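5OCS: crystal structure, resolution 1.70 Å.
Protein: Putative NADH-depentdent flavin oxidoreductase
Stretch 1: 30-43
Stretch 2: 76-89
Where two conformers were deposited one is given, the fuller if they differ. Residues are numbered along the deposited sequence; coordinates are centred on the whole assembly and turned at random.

Stretch 1, residues 30-43: QEGNATDWHMIHLG
Stretch 2 (76-89) DANEAALGRVLGAV

Val 85 (chi1 t) lies at the apolar centre of the contact, where helix 76-89 packs on helix 36-43 and the loop before it; both helices continue later in the chain. The helix axes approach to 9.2 Å and run in the same general direction, 33° apart (signed crossing angle -33°), so the register advances in step: CA to CA, Met 39 lies 5.0 Å from Val 85 and Gly 43 lies 5.8 Å from Val 89. Val 85 CG1 packs against Leu 42 CD1 at 4.0 Å and reaches 3.7 Å from His 38 O. Its other methyl, CG2, lies 4.0 Å from His 38 CB, 3.8 Å from Met 39 N and 4.2 Å from Ala 34 CB, so the valine spans the loop residue Ala 34 and helix residues from His 38 to Leu 42. Leu 42 (m, t) points toward the partner helix. Met 39 starts sideways, but its t, p, p rotamer brings the end nearer the partner helix: SD sits 3.3 Å from Ala 88 CB and CE 3.6 Å from Arg 84 O. At the C-terminal side, Val 89 CG2 (chi1 t) lies 4.2 Å from Leu 42 O.

Toward the N-terminal end of the contact two alanines meet. Ala 34 and Ala 81 point toward each other, CB to CB 4.1 Å with CA atoms 5.2 Å apart, and Ala 34 O is 3.5 Å from Ala 81 CB. Ala 34 is extended (phi/psi -57/147). Thr 35 (-121/-176, chi1 p) points away and caps helix 36-43 through a weak bond from Trp 37 N to Thr 35 OG1, 3.3 Å. Thr 35 N also donates to His 38 ND1 at 3.2 Å, with the imidazole at chi1 m and chi2 88°.

The polar edge is a type I' turn from Gln 30 to Asn 33, with Glu 31 at 50/40 and Gly 32 at 89/-13, closed by Asn 33 N to Gln 30 O (2.9 Å) and Gln 30 N to Asn 33 O (3.0 Å). Asn 78 (chi1 m, chi2 177°) extends ND2 into it, donating to Glu 31 O and to Asn 33 OD1, each at 2.9 Å. Asn 33 (m, chi2 -42°) brings its end nearer the helix, with CA 4.5 Å from Asn 78 CA. Gly 32 makes room: an ideal CB there would lie 2.7 Å from Asn 78 ND2, and its positive phi also favours glycine. A water bridges the stretches, accepting from Ala 34 N at 3.0 Å and lying 2.7 Å from Asn 78 O.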

ATOM      1  N   GLN D  30      -1.393 -13.116  15.275  1.00 13.94           N
ATOM      2  CA  GLN D  30      -1.986 -14.365  15.832  1.00 16.22           C
ATOM      3  C   GLN D  30      -0.951 -14.980  16.727  1.00 14.08           C
ATOM      4  O   GLN D  30       0.073 -15.425  16.244  1.00 12.15           O
ATOM      5  CB  GLN D  30      -2.337 -15.364  14.739  1.00 19.94           C
ATOM      6  CG  GLN D  30      -3.537 -14.967  13.917  1.00 25.88           C
ATOM      7  CD  GLN D  30      -3.638 -15.676  12.558  1.00 32.88           C
ATOM      8  OE1 GLN D  30      -2.663 -16.244  12.031  1.00 38.65           O
ATOM      9  NE2 GLN D  30      -4.830 -15.609  11.965  1.00 37.85           N
ATOM     10  N   GLU D  31      -1.205 -14.994  18.036  1.00 13.61           N
ATOM     11  CA  GLU D  31      -0.238 -15.450  19.013  1.00 14.49           C
ATOM     12  C   GLU D  31       1.151 -14.781  18.802  1.00 13.08           C
ATOM     13  O   GLU D  31       2.220 -15.429  18.894  1.00 12.75           O
ATOM     14  CB  GLU D  31      -0.157 -16.972  19.005  1.00 16.93           C
ATOM     15  CG  GLU D  31      -1.516 -17.637  19.245  1.00 22.44           C
ATOM     16  CD  GLU D  31      -2.056 -17.505  20.683  1.00 29.00           C
ATOM     17  OE1 GLU D  31      -1.471 -16.809  21.560  1.00 36.97           O
ATOM     18  OE2 GLU D  31      -3.108 -18.131  20.959  1.00 40.55           O
ATOM     19  N   GLY D  32       1.089 -13.489  18.482  1.00 11.30           N
ATOM     20  CA  GLY D  32       2.270 -12.628  18.340  1.00 10.87           C
ATOM     21  C   GLY D  32       2.797 -12.666  16.913  1.00 10.50           C
ATOM     22  O   GLY D  32       3.620 -11.848  16.539  1.00 10.52           O
ATOM     23  N   ASN D  33       2.337 -13.619  16.112  1.00 10.61           N
ATOM     24  CA  ASN D  33       2.835 -13.774  14.762  1.00 10.91           C
ATOM     25  C   ASN D  33       2.254 -12.792  13.748  1.00  9.89           C
ATOM     26  O   ASN D  33       1.034 -12.685  13.586  1.00 10.43           O
ATOM     27  CB  ASN D  33       2.542 -15.197  14.240  1.00 11.21           C
ATOM     28  CG  ASN D  33       3.191 -16.269  15.066  1.00 11.88           C
ATOM     29  OD1 ASN D  33       4.325 -16.164  15.473  1.00 11.91           O
ATOM     30  ND2 ASN D  33       2.461 -17.322  15.299  1.00 13.14           N
ATOM     31  N   ALA D  34       3.139 -12.128  13.025  1.00  9.78           N
ATOM     32  CA  ALA D  34       2.735 -11.317  11.907  1.00 10.11           C
ATOM     33  C   ALA D  34       1.966 -12.154  10.909  1.00 11.08           C
ATOM     34  O   ALA D  34       2.229 -13.353  10.737  1.00 10.93           O
ATOM     35  CB  ALA D  34       3.941 -10.668  11.232  1.00 10.00           C
ATOM     36  N   THR D  35       1.018 -11.508  10.251  1.00 11.69           N
ATOM     37  CA  THR D  35       0.124 -12.152   9.273  1.00 12.36           C
ATOM     38  C   THR D  35       0.269 -11.475   7.925  1.00 12.34           C
ATOM     39  O   THR D  35       1.076 -10.566   7.755  1.00 11.95           O
ATOM     40  CB  THR D  35      -1.340 -12.088   9.732  1.00 12.40           C
ATOM     41  OG1 THR D  35      -1.764 -10.706   9.784  1.00 11.98           O
ATOM     42  CG2 THR D  35      -1.492 -12.697  11.109  1.00 12.43           C
ATOM     43  N   ASP D  36      -0.538 -11.902   6.976  1.00 12.15           N
ATOM     44  CA  ASP D  36      -0.532 -11.283   5.660  1.00 12.40           C
ATOM     45  C   ASP D  36      -0.827  -9.789   5.741  1.00 11.58           C
ATOM     46  O   ASP D  36      -0.312  -9.010   4.931  1.00 11.86           O
ATOM     47  CB  ASP D  36      -1.492 -11.979   4.674  1.00 13.59           C
ATOM     48  CG  ASP D  36      -2.978 -12.100   5.159  1.00 17.11           C
ATOM     49  OD1 ASP D  36      -3.429 -11.519   6.213  1.00 17.42           O
ATOM     50  OD2 ASP D  36      -3.763 -12.827   4.442  1.00 18.73           O
ATOM     51  N   TRP D  37      -1.597  -9.377   6.742  1.00 11.04           N
ATOM     52  CA  TRP D  37      -1.863  -7.947   6.927  1.00 10.25           C
ATOM     53  C   TRP D  37      -0.557  -7.167   7.068  1.00 10.14           C
ATOM     54  O   TRP D  37      -0.418  -6.075   6.494  1.00  9.94           O
ATOM     55  CB  TRP D  37      -2.725  -7.693   8.164  1.00 10.10           C
ATOM     56  CG  TRP D  37      -2.900  -6.218   8.396  1.00  9.79           C
ATOM     57  CD1 TRP D  37      -2.255  -5.449   9.314  1.00  9.89           C
ATOM     58  CD2 TRP D  37      -3.652  -5.328   7.589  1.00  9.59           C
ATOM     59  NE1 TRP D  37      -2.612  -4.145   9.167  1.00  9.79           N
ATOM     60  CE2 TRP D  37      -3.467  -4.039   8.106  1.00  9.71           C
ATOM     61  CE3 TRP D  37      -4.491  -5.495   6.496  1.00  9.69           C
ATOM     62  CZ2 TRP D  37      -4.087  -2.945   7.576  1.00  9.75           C
ATOM     63  CZ3 TRP D  37      -5.133  -4.389   5.984  1.00  9.61           C
ATOM     64  CH2 TRP D  37      -4.922  -3.134   6.513  1.00  9.75           C
ATOM     65  N   HIS D  38       0.377  -7.677   7.869  1.00  9.88           N
ATOM     66  CA  HIS D  38       1.618  -6.963   8.114  1.00  9.64           C
ATOM     67  C   HIS D  38       2.443  -6.830   6.862  1.00  9.73           C
ATOM     68  O   HIS D  38       3.072  -5.793   6.652  1.00  9.46           O
ATOM     69  CB  HIS D  38       2.448  -7.580   9.217  1.00  9.32           C
ATOM     70  CG  HIS D  38       1.796  -7.473  10.549  1.00  9.37           C
ATOM     71  ND1 HIS D  38       0.925  -8.415  11.013  1.00  9.21           N
ATOM     72  CD2 HIS D  38       1.827  -6.499  11.478  1.00  9.73           C
ATOM     73  CE1 HIS D  38       0.446  -8.035  12.187  1.00  9.50           C
ATOM     74  NE2 HIS D  38       1.007  -6.885  12.501  1.00 10.16           N
ATOM     75  N   MET D  39       2.447  -7.847   6.020  1.00  9.93           N
ATOM     76  CA  MET D  39       3.057  -7.744   4.687  0.50 10.23           C
ATOM     77  C   MET D  39       2.494  -6.566   3.885  1.00 10.14           C
ATOM     78  O   MET D  39       3.224  -5.732   3.341  1.00  9.90           O
ATOM     79  CB  MET D  39       2.817  -9.064   3.918  0.50 10.40           C
ATOM     80  CG  MET D  39       3.389  -9.093   2.511  0.50 10.92           C
ATOM     81  SD  MET D  39       5.187  -9.045   2.512  0.50 11.37           S
ATOM     82  CE  MET D  39       5.558 -10.715   3.075  0.50 11.17           C
ATOM     83  N   ILE D  40       1.179  -6.526   3.777  1.00  9.68           N
ATOM     84  CA  ILE D  40       0.486  -5.467   2.999  1.00  9.88           C
ATOM     85  C   ILE D  40       0.696  -4.074   3.613  1.00  9.31           C
ATOM     86  O   ILE D  40       1.074  -3.093   2.925  1.00  8.32           O
ATOM     87  CB  ILE D  40      -1.038  -5.764   2.938  1.00 10.47           C
ATOM     88  CG1 ILE D  40      -1.259  -7.106   2.217  1.00 10.93           C
ATOM     89  CG2 ILE D  40      -1.767  -4.611   2.251  1.00 10.70           C
ATOM     90  CD1 ILE D  40      -2.664  -7.695   2.244  1.00 10.97           C
ATOM     91  N   HIS D  41       0.555  -4.003   4.919  1.00  8.71           N
ATOM     92  CA  HIS D  41       0.668  -2.724   5.643  1.00  8.53           C
ATOM     93  C   HIS D  41       2.067  -2.184   5.739  1.00  8.66           C
ATOM     94  O   HIS D  41       2.336  -1.023   5.368  1.00  8.63           O
ATOM     95  CB  HIS D  41       0.058  -2.914   7.029  1.00  9.14           C
ATOM     96  CG  HIS D  41       0.242  -1.743   7.932  1.00  9.31           C
ATOM     97  ND1 HIS D  41      -0.363  -0.528   7.709  1.00  9.86           N
ATOM     98  CD2 HIS D  41       1.008  -1.594   9.034  1.00 10.22           C
ATOM     99  CE1 HIS D  41      -0.012   0.307   8.666  1.00  9.91           C
ATOM    100  NE2 HIS D  41       0.844  -0.305   9.461  1.00 10.03           N
ATOM    101  N   LEU D  42       2.979  -3.004   6.249  1.00  8.43           N
ATOM    102  CA  LEU D  42       4.379  -2.595   6.358  1.00  9.00           C
ATOM    103  C   LEU D  42       5.012  -2.443   4.996  1.00  9.12           C
ATOM    104  O   LEU D  42       5.853  -1.547   4.777  1.00  9.66           O
ATOM    105  CB  LEU D  42       5.175  -3.553   7.284  1.00  8.80           C
ATOM    106  CG  LEU D  42       4.786  -3.470   8.762  1.00  9.17           C
ATOM    107  CD1 LEU D  42       5.599  -4.478   9.542  1.00  9.40           C
ATOM    108  CD2 LEU D  42       4.968  -2.079   9.384  1.00  9.31           C
ATOM    109  N   GLY D  43       4.584  -3.256   4.029  1.00  9.82           N
ATOM    110  CA  GLY D  43       5.049  -3.028   2.648  1.00 10.21           C
ATOM    111  C   GLY D  43       4.690  -1.640   2.117  1.00 10.89           C
ATOM    112  O   GLY D  43       5.579  -0.908   1.603  1.00 12.48           O
ATOM    113  N   ASP D  76      10.359 -18.167  18.624  1.00 12.04           N
ATOM    114  CA  ASP D  76      10.877 -18.388  17.278  1.00 12.65           C
ATOM    115  C   ASP D  76       9.832 -18.155  16.172  1.00 11.85           C
ATOM    116  O   ASP D  76      10.168 -17.653  15.094  1.00 12.46           O
ATOM    117  CB  ASP D  76      11.400 -19.839  17.151  1.00 13.70           C
ATOM    118  CG  ASP D  76      12.693 -20.070  17.893  1.00 15.07           C
ATOM    119  OD1 ASP D  76      13.274 -19.158  18.502  1.00 15.03           O
ATOM    120  OD2 ASP D  76      13.141 -21.220  17.893  1.00 17.18           O
ATOM    121  N   ALA D  77       8.578 -18.539  16.407  1.00 11.79           N
ATOM    122  CA  ALA D  77       7.544 -18.400  15.386  1.00 11.69           C
ATOM    123  C   ALA D  77       7.321 -16.923  15.126  1.00 11.42           C
ATOM    124  O   ALA D  77       7.215 -16.492  13.986  1.00 11.68           O
ATOM    125  CB  ALA D  77       6.261 -19.050  15.825  1.00 12.00           C
ATOM    126  N   ASN D  78       7.227 -16.144  16.201  1.00 10.35           N
ATOM    127  CA  ASN D  78       7.079 -14.677  16.060  1.00 10.44           C
ATOM    128  C   ASN D  78       8.198 -14.126  15.181  1.00  9.66           C
ATOM    129  O   ASN D  78       7.967 -13.298  14.281  1.00  9.04           O
ATOM    130  CB  ASN D  78       7.204 -13.934  17.400  1.00 10.23           C
ATOM    131  CG  ASN D  78       6.046 -14.090  18.349  1.00 11.14           C
ATOM    132  OD1 ASN D  78       6.155 -13.533  19.462  1.00 11.86           O
ATOM    133  ND2 ASN D  78       4.937 -14.760  17.967  1.00 10.79           N
ATOM    134  N   GLU D  79       9.403 -14.601  15.446  1.00  9.74           N
ATOM    135  CA  GLU D  79      10.603 -14.133  14.718  1.00  9.94           C
ATOM    136  C   GLU D  79      10.528 -14.484  13.237  1.00 10.48           C
ATOM    137  O   GLU D  79      10.739 -13.628  12.380  1.00 10.55           O
ATOM    138  CB  GLU D  79      11.897 -14.658  15.329  1.00 10.51           C
ATOM    139  CG  GLU D  79      13.169 -14.054  14.710  1.00 10.80           C
ATOM    140  CD  GLU D  79      14.413 -14.509  15.449  1.00 12.14           C
ATOM    141  OE1 GLU D  79      14.306 -15.014  16.625  1.00 11.58           O
ATOM    142  OE2 GLU D  79      15.508 -14.397  14.847  1.00 12.21           O
ATOM    143  N   ALA D  80      10.220 -15.731  12.938  1.00 10.71           N
ATOM    144  CA  ALA D  80      10.057 -16.164  11.555  1.00 11.48           C
ATOM    145  C   ALA D  80       8.974 -15.390  10.798  1.00 12.09           C
ATOM    146  O   ALA D  80       9.195 -15.013   9.659  1.00 12.76           O
ATOM    147  CB  ALA D  80       9.767 -17.674  11.452  1.00 12.80           C
ATOM    148  N   ALA D  81       7.819 -15.176  11.421  1.00 11.63           N
ATOM    149  CA  ALA D  81       6.689 -14.456  10.784  1.00 11.49           C
ATOM    150  C   ALA D  81       7.063 -13.014  10.458  1.00 11.39           C
ATOM    151  O   ALA D  81       6.828 -12.523   9.358  1.00 12.65           O
ATOM    152  CB  ALA D  81       5.444 -14.493  11.669  1.00 11.49           C
ATOM    153  N   LEU D  82       7.707 -12.352  11.393  1.00 11.15           N
ATOM    154  CA  LEU D  82       8.187 -10.987  11.110  1.00 11.53           C
ATOM    155  C   LEU D  82       9.303 -10.956  10.052  1.00 10.54           C
ATOM    156  O   LEU D  82       9.331 -10.069   9.189  1.00 10.66           O
ATOM    157  CB  LEU D  82       8.603 -10.303  12.412  1.00 11.88           C
ATOM    158  CG  LEU D  82       8.907  -8.810  12.380  1.00 13.40           C
ATOM    159  CD1 LEU D  82       7.794  -7.975  11.777  1.00 13.58           C
ATOM    160  CD2 LEU D  82       9.211  -8.350  13.800  1.00 13.50           C
ATOM    161  N   GLY D  83      10.189 -11.950  10.090  1.00 10.74           N
ATOM    162  CA  GLY D  83      11.265 -12.093   9.110  1.00 11.16           C
ATOM    163  C   GLY D  83      10.732 -12.203   7.688  1.00 11.41           C
ATOM    164  O   GLY D  83      11.347 -11.620   6.752  1.00 12.00           O
ATOM    165  N   ARG D  84       9.598 -12.897   7.505  1.00 11.90           N
ATOM    166  CA  ARG D  84       8.986 -12.993   6.159  1.00 13.41           C
ATOM    167  C   ARG D  84       8.560 -11.628   5.636  1.00 11.77           C
ATOM    168  O   ARG D  84       8.822 -11.278   4.483  1.00 13.18           O
ATOM    169  CB  ARG D  84       7.804 -13.937   6.145  1.00 15.54           C
ATOM    170  CG  ARG D  84       8.212 -15.403   6.259  1.00 19.89           C
ATOM    171  CD  ARG D  84       7.014 -16.362   6.000  1.00 22.80           C
ATOM    172  NE  ARG D  84       6.162 -16.527   7.177  1.00 27.06           N
ATOM    173  CZ  ARG D  84       6.418 -17.344   8.219  1.00 30.48           C
ATOM    174  NH1 ARG D  84       5.568 -17.381   9.233  1.00 29.40           N
ATOM    175  NH2 ARG D  84       7.519 -18.110   8.272  1.00 32.62           N
ATOM    176  N   VAL D  85       7.953 -10.842   6.502  1.00 10.84           N
ATOM    177  CA  VAL D  85       7.567  -9.466   6.162  1.00 11.15           C
ATOM    178  C   VAL D  85       8.784  -8.615   5.867  1.00 10.80           C
ATOM    179  O   VAL D  85       8.837  -7.908   4.838  1.00  9.59           O
ATOM    180  CB  VAL D  85       6.738  -8.820   7.295  1.00 11.92           C
ATOM    181  CG1 VAL D  85       6.392  -7.386   6.947  1.00 12.29           C
ATOM    182  CG2 VAL D  85       5.439  -9.581   7.501  1.00 12.41           C
ATOM    183  N   LEU D  86       9.775  -8.652   6.756  1.00 10.50           N
ATOM    184  CA  LEU D  86      10.983  -7.840   6.525  1.00 10.78           C
ATOM    185  C   LEU D  86      11.700  -8.199   5.230  1.00 10.26           C
ATOM    186  O   LEU D  86      12.242  -7.349   4.569  1.00 10.41           O
ATOM    187  CB  LEU D  86      11.985  -7.989   7.691  1.00 11.78           C
ATOM    188  CG  LEU D  86      11.509  -7.413   9.001  1.00 12.58           C
ATOM    189  CD1 LEU D  86      12.366  -7.937  10.155  1.00 13.52           C
ATOM    190  CD2 LEU D  86      11.545  -5.881   8.955  1.00 14.53           C
ATOM    191  N   GLY D  87      11.714  -9.475   4.862  1.00  9.47           N
ATOM    192  CA  GLY D  87      12.429  -9.871   3.653  1.00  9.91           C
ATOM    193  C   GLY D  87      11.820  -9.262   2.388  1.00  9.78           C
ATOM    194  O   GLY D  87      12.541  -8.871   1.442  1.00 10.46           O
ATOM    195  N   ALA D  88      10.503  -9.140   2.389  1.00  9.49           N
ATOM    196  CA  ALA D  88       9.774  -8.487   1.305  1.00  9.39           C
ATOM    197  C   ALA D  88      10.098  -6.992   1.288  1.00  9.15           C
ATOM    198  O   ALA D  88      10.337  -6.373   0.246  1.00 10.17           O
ATOM    199  CB  ALA D  88       8.315  -8.653   1.516  1.00  9.60           C
ATOM    200  N   VAL D  89      10.079  -6.393   2.461  1.00  8.62           N
ATOM    201  CA  VAL D  89      10.513  -5.000   2.557  1.00  8.49           C
ATOM    202  C   VAL D  89      11.900  -4.794   1.970  1.00  8.77           C
ATOM    203  O   VAL D  89      12.113  -3.883   1.146  1.00  8.06           O
ATOM    204  CB  VAL D  89      10.414  -4.446   3.979  1.00  8.43           C
ATOM    205  CG1 VAL D  89      11.140  -3.102   4.132  1.00  8.68           C
ATOM    206  CG2 VAL D  89       8.954  -4.335   4.399  1.00  8.76           C
TER
HETATM  207  O   HOH W   1       5.721 -11.731  14.458  1.00  7.95           O